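Local coordinates for putative short-chain dehydrogenase/reductase (Burkholderia xenovorans, PDB 5IZ4), which is a putative short-chain dehydrogenase/reductase that binds ADP and probably carries out nucleotide-dependent redox chemistry, perhaps as a 3-oxoacyl-[acyl-carrier-protein] reductase, at residues N157-A162 with A175-V180; R196-A201 with T256-A261. All coordinates share one frame; numbering follows the deposited sequence. Where two conformers were deposited one is given.

Contact 1. Residues N157-A162 with A175-V180; sequences NVSSLA and ASKGAV
K177 reaches from helix 171-191 to the backbone at V158 and S159, a buried polar and packing contact at the C-terminal end of strand 153-158. K177 NZ donates a hydrogen bond to V158 O at 2.9 Å. The C=O...NZ angle is 148°, and the nitrogen sits slightly off the carbonyl plane. A bend at chi2 (-61°) turns the lysine chain, and beyond it the chain runs extended alongside S159. K177 CD lies 3.8 Å from S159 CA. Nearer the helix, K177 CG rests 3.9 Å from S160 CB. S159 OG stands 3.6 Å from K177 CB, but its hydrogen-bond partner is N181 OD1, one turn further along the helix. V180 adds the apolar part. V180 CG1 is 4.0 Å from S159 CB and 4.1 Å from N157 CB. The spacing of Y173 and K177 fits the YxxxK signature of the short-chain dehydrogenase/reductase family. S160 lies where the family usually has its active-site serine, so the contact probably shapes the active site. G103, which binds ADP, is close to K177. S160 is also the N-cap of helix 161-165: S160 OG accepts from A162 N at 3.0 Å. The amide of N157 faces other partners, with OD1 bonded to N100 ND2 and ND2 to T184 OG1. On helix 171-191, A175 packs on Y125 of the second subunit, and A179 packs on A175 of that same subunit.

Contact 2. Residues R196-A201 with T256-A261; sequences RVNALA and TGQVIA
T256 has OG1 anti to its backbone N (chi1 -165°), which sets the hydroxyl against V197 N; N198 has CG anti to its carbonyl carbon (chi1 -66°), which carries OD1 to Q258 N. T256 OG1 accepts from V197 N at 3.1 Å. N198 OD1 accepts from Q258 N at 3.0 Å, in the plane of the amide and on a lone pair. Between these two bonds G257, at positive phi, gives its N to V197 O at 2.7 Å. N198 ND2 bonds to I255 O, so both ends of the amide are held. Further along, the two segments pair in parallel: A199 N bonds to Q258 O at 2.8 Å, and A199 O accepts from I260 N. A201 N bonds to I260 O. This joins strand 195-202 to 259-262, the last strand of the Rossmann-fold sheet within this chain. On one face V259 CG1 touches A201 CB at 3.9 Å, and V259 CG2 meets A199 CB at 4.1 Å. L164 of helix 161-165 covers V259, A201 and A261. The other face carries L200, which packs on helix 238-250. Q258 packs on A261 of the third subunit, and A261 on Q258 of that subunit.

The chain leaves strand 153-158 and passes through helix 161-165 into helix 171-191. Contact 1 closes this short loop. The same helix then leads into strand 195-202, next to strand 153-158, and completes a beta-alpha-beta crossover. From there the chain makes a longer excursion, with an unmodelled part and helices 222-229 and 238-250. Contact 2 closes it when strand 259-262 pairs with strand 195-202. The two loops follow in series and neither encloses the other. They meet where strands 153-158 and 195-202 run side by side: L200 probably bonds through its backbone to N157 and S159, and A201 packs against S160.

Contact 1. Residues N157-A162 with A175-V180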
loop_
_atom_site.group_PDB
_atom_site.type_symbol
_atom_site.label_atom_id
_atom_site.label_comp_id
_atom_site.label_asym_id
_atom_site.label_seq_id
_atom_site.Cartn_x
_atom_site.Cartn_y
_atom_site.Cartn_z
ATOM N N ASN A 157 1.398 4.797 18.122
ATOM C CA ASN A 157 2.824 4.555 17.931
ATOM C C ASN A 157 3.387 5.613 16.996
ATOM O O ASN A 157 2.876 5.794 15.891
ATOM C CB ASN A 157 3.055 3.161 17.337
ATOM C CG ASN A 157 2.571 2.060 18.249
ATOM O OD1 ASN A 157 2.615 2.194 19.472
ATOM N ND2 ASN A 157 2.098 0.962 17.661
ATOM N N VAL A 158 4.440 6.301 17.416
ATOM C CA VAL A 158 5.051 7.301 16.547
ATOM C C VAL A 158 6.070 6.568 15.685
ATOM O O VAL A 158 7.165 6.224 16.137
ATOM C CB VAL A 158 5.687 8.450 17.326
ATOM C CG1 VAL A 158 6.295 9.455 16.330
ATOM C CG2 VAL A 158 4.651 9.118 18.187
ATOM N N SER A 159 5.693 6.313 14.438
ATOM C CA SER A 159 6.619 5.712 13.492
ATOM C C SER A 159 7.277 6.835 12.690
ATOM O O SER A 159 7.605 7.884 13.256
ATOM C CB SER A 159 5.868 4.710 12.613
ATOM O OG SER A 159 6.744 4.014 11.754
ATOM N N SER A 160 7.454 6.653 11.381
ATOM C CA SER A 160 8.124 7.662 10.563
ATOM C C SER A 160 7.846 7.378 9.098
ATOM O O SER A 160 7.686 6.219 8.701
ATOM C CB SER A 160 9.649 7.668 10.798
ATOM O OG SER A 160 10.316 8.553 9.899
ATOM N N LEU A 161 7.808 8.452 8.300
ATOM C CA LEU A 161 7.875 8.304 6.847
ATOM C C LEU A 161 8.974 7.324 6.442
ATOM O O LEU A 161 8.819 6.564 5.476
ATOM C CB LEU A 161 8.114 9.669 6.204
ATOM C CG LEU A 161 8.334 9.689 4.696
ATOM C CD1 LEU A 161 7.132 9.102 3.997
ATOM C CD2 LEU A 161 8.597 11.116 4.220
ATOM N N ALA A 162 10.088 7.319 7.181
ATOM C CA ALA A 162 11.184 6.405 6.863
ATOM C C ALA A 162 10.731 4.948 6.852
ATOM O O ALA A 162 11.265 4.142 6.080
ATOM C CB ALA A 162 12.335 6.585 7.867
ATOM N N ALA A 175 14.526 0.624 8.985
ATOM C CA ALA A 175 14.129 -0.756 9.248
ATOM C C ALA A 175 13.317 -0.854 10.531
ATOM O O ALA A 175 12.289 -1.545 10.573
ATOM C CB ALA A 175 15.360 -1.660 9.329
ATOM N N SER A 176 13.758 -0.163 11.588
ATOM C CA SER A 176 13.053 -0.270 12.860
ATOM C C SER A 176 11.647 0.283 12.746
ATOM O O SER A 176 10.729 -0.225 13.400
ATOM C CB SER A 176 13.833 0.444 13.984
ATOM O OG SER A 176 13.709 1.860 13.865
ATOM N N LYS A 177 11.444 1.280 11.880
ATOM C CA LYS A 177 10.120 1.880 11.743
ATOM C C LYS A 177 9.223 1.051 10.827
ATOM O O LYS A 177 7.996 1.018 11.016
ATOM C CB LYS A 177 10.262 3.319 11.248
ATOM C CG LYS A 177 10.964 4.238 12.245
ATOM C CD LYS A 177 10.214 4.351 13.573
ATOM C CE LYS A 177 10.777 5.504 14.407
ATOM N NZ LYS A 177 10.004 5.748 15.677
ATOM N N GLY A 178 9.805 0.346 9.853
ATOM C CA GLY A 178 9.020 -0.642 9.136
ATOM C C GLY A 178 8.504 -1.723 10.067
ATOM O O GLY A 178 7.362 -2.176 9.943
ATOM N N ALA A 179 9.336 -2.142 11.021
ATOM C CA ALA A 179 8.889 -3.110 12.016
ATOM C C ALA A 179 7.777 -2.530 12.885
ATOM O O ALA A 179 6.824 -3.238 13.234
ATOM C CB ALA A 179 10.075 -3.548 12.881
ATOM N N VAL A 180 7.888 -1.250 13.259
ATOM C CA VAL A 180 6.830 -0.619 14.051
ATOM C C VAL A 180 5.511 -0.651 13.284
ATOM O O VAL A 180 4.448 -0.946 13.850
ATOM C CB VAL A 180 7.217 0.821 14.442
ATOM C CG1 VAL A 180 6.006 1.555 15.026
ATOM C CG2 VAL A 180 8.369 0.812 15.464
#

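Contact 2. Residues R196-A201 with T256-A261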
loop_
_atom_site.group_PDB
_atom_site.type_symbol
_atom_site.label_atom_id
_atom_site.label_comp_id
_atom_site.label_asym_id
_atom_site.label_seq_id
_atom_site.Cartn_x
_atom_site.Cartn_y
_atom_site.Cartn_z
ATOM N N ARG A 196 -7.693 0.123 20.439
ATOM C CA ARG A 196 -7.303 0.445 19.075
ATOM C C ARG A 196 -5.822 0.790 19.047
ATOM O O ARG A 196 -5.307 1.398 19.985
ATOM C CB ARG A 196 -8.124 1.615 18.534
ATOM C CG ARG A 196 -9.613 1.300 18.423
ATOM C CD ARG A 196 -10.406 2.525 17.974
ATOM N NE ARG A 196 -10.420 3.556 19.006
ATOM C CZ ARG A 196 -9.703 4.676 18.952
ATOM N NH1 ARG A 196 -8.903 4.906 17.919
ATOM N NH2 ARG A 196 -9.780 5.551 19.939
ATOM N N VAL A 197 -5.133 0.378 17.985
ATOM C CA VAL A 197 -3.695 0.605 17.866
ATOM C C VAL A 197 -3.422 1.185 16.488
ATOM O O VAL A 197 -3.774 0.569 15.471
ATOM C CB VAL A 197 -2.875 -0.679 18.077
ATOM C CG1 VAL A 197 -1.362 -0.343 18.160
ATOM C CG2 VAL A 197 -3.323 -1.425 19.341
ATOM N N ASN A 198 -2.775 2.351 16.452
ATOM C CA ASN A 198 -2.473 3.032 15.201
ATOM C C ASN A 198 -1.059 3.586 15.272
ATOM O O ASN A 198 -0.480 3.733 16.351
ATOM C CB ASN A 198 -3.467 4.164 14.920
ATOM C CG ASN A 198 -4.877 3.650 14.678
ATOM O OD1 ASN A 198 -5.159 3.037 13.642
ATOM N ND2 ASN A 198 -5.775 3.904 15.631
ATOM N N ALA A 199 -0.494 3.879 14.103
ATOM C CA ALA A 199 0.826 4.487 14.030
ATOM C C ALA A 199 0.730 5.806 13.280
ATOM O O ALA A 199 -0.173 6.004 12.456
ATOM C CB ALA A 199 1.860 3.568 13.345
ATOM N N LEU A 200 1.656 6.714 13.594
ATOM C CA LEU A 200 1.781 7.983 12.880
ATOM C C LEU A 200 3.101 7.986 12.122
ATOM O O LEU A 200 4.115 7.526 12.643
ATOM C CB LEU A 200 1.749 9.176 13.843
ATOM C CG LEU A 200 0.603 9.215 14.845
ATOM C CD1 LEU A 200 0.577 10.523 15.626
ATOM C CD2 LEU A 200 -0.669 9.026 14.096
ATOM N N ALA A 201 3.103 8.520 10.894
ATOM C CA ALA A 201 4.320 8.553 10.085
ATOM C C ALA A 201 4.604 10.002 9.706
ATOM O O ALA A 201 4.261 10.448 8.600
ATOM C CB ALA A 201 4.204 7.664 8.846
ATOM N N THR A 256 -8.378 1.671 13.443
ATOM C CA THR A 256 -7.395 0.821 14.103
ATOM C C THR A 256 -6.564 0.144 13.025
ATOM O O THR A 256 -7.048 -0.101 11.918
ATOM C CB THR A 256 -8.047 -0.227 15.029
ATOM O OG1 THR A 256 -7.047 -0.786 15.886
ATOM C CG2 THR A 256 -8.661 -1.370 14.232
ATOM N N GLY A 257 -5.305 -0.142 13.355
ATOM C CA GLY A 257 -4.434 -0.810 12.401
ATOM C C GLY A 257 -3.995 0.048 11.234
ATOM O O GLY A 257 -3.630 -0.489 10.181
ATOM N N GLN A 258 -4.012 1.368 11.392
ATOM C CA GLN A 258 -3.639 2.285 10.329
ATOM C C GLN A 258 -2.294 2.938 10.620
ATOM O O GLN A 258 -1.892 3.095 11.779
ATOM C CB GLN A 258 -4.699 3.370 10.150
ATOM C CG GLN A 258 -6.086 2.843 9.789
ATOM C CD GLN A 258 -6.060 1.883 8.613
ATOM O OE1 GLN A 258 -5.541 2.200 7.538
ATOM N NE2 GLN A 258 -6.617 0.693 8.814
ATOM N N VAL A 259 -1.600 3.311 9.547
ATOM C CA VAL A 259 -0.406 4.152 9.609
ATOM C C VAL A 259 -0.771 5.434 8.881
ATOM O O VAL A 259 -0.973 5.416 7.659
ATOM C CB VAL A 259 0.807 3.477 8.959
ATOM C CG1 VAL A 259 2.040 4.375 9.045
ATOM C CG2 VAL A 259 1.052 2.135 9.584
ATOM N N ILE A 260 -0.896 6.532 9.617
ATOM C CA ILE A 260 -1.336 7.820 9.075
ATOM C C ILE A 260 -0.106 8.656 8.761
ATOM O O ILE A 260 0.653 9.006 9.673
ATOM C CB ILE A 260 -2.239 8.572 10.065
ATOM C CG1 ILE A 260 -3.334 7.656 10.610
ATOM C CG2 ILE A 260 -2.848 9.794 9.382
ATOM C CD1 ILE A 260 -4.260 7.144 9.544
ATOM N N ALA A 261 0.092 8.992 7.488
ATOM C CA ALA A 261 1.258 9.766 7.065
ATOM C C ALA A 261 0.924 11.256 7.077
ATOM O O ALA A 261 -0.045 11.690 6.440
ATOM C CB ALA A 261 1.714 9.332 5.670
#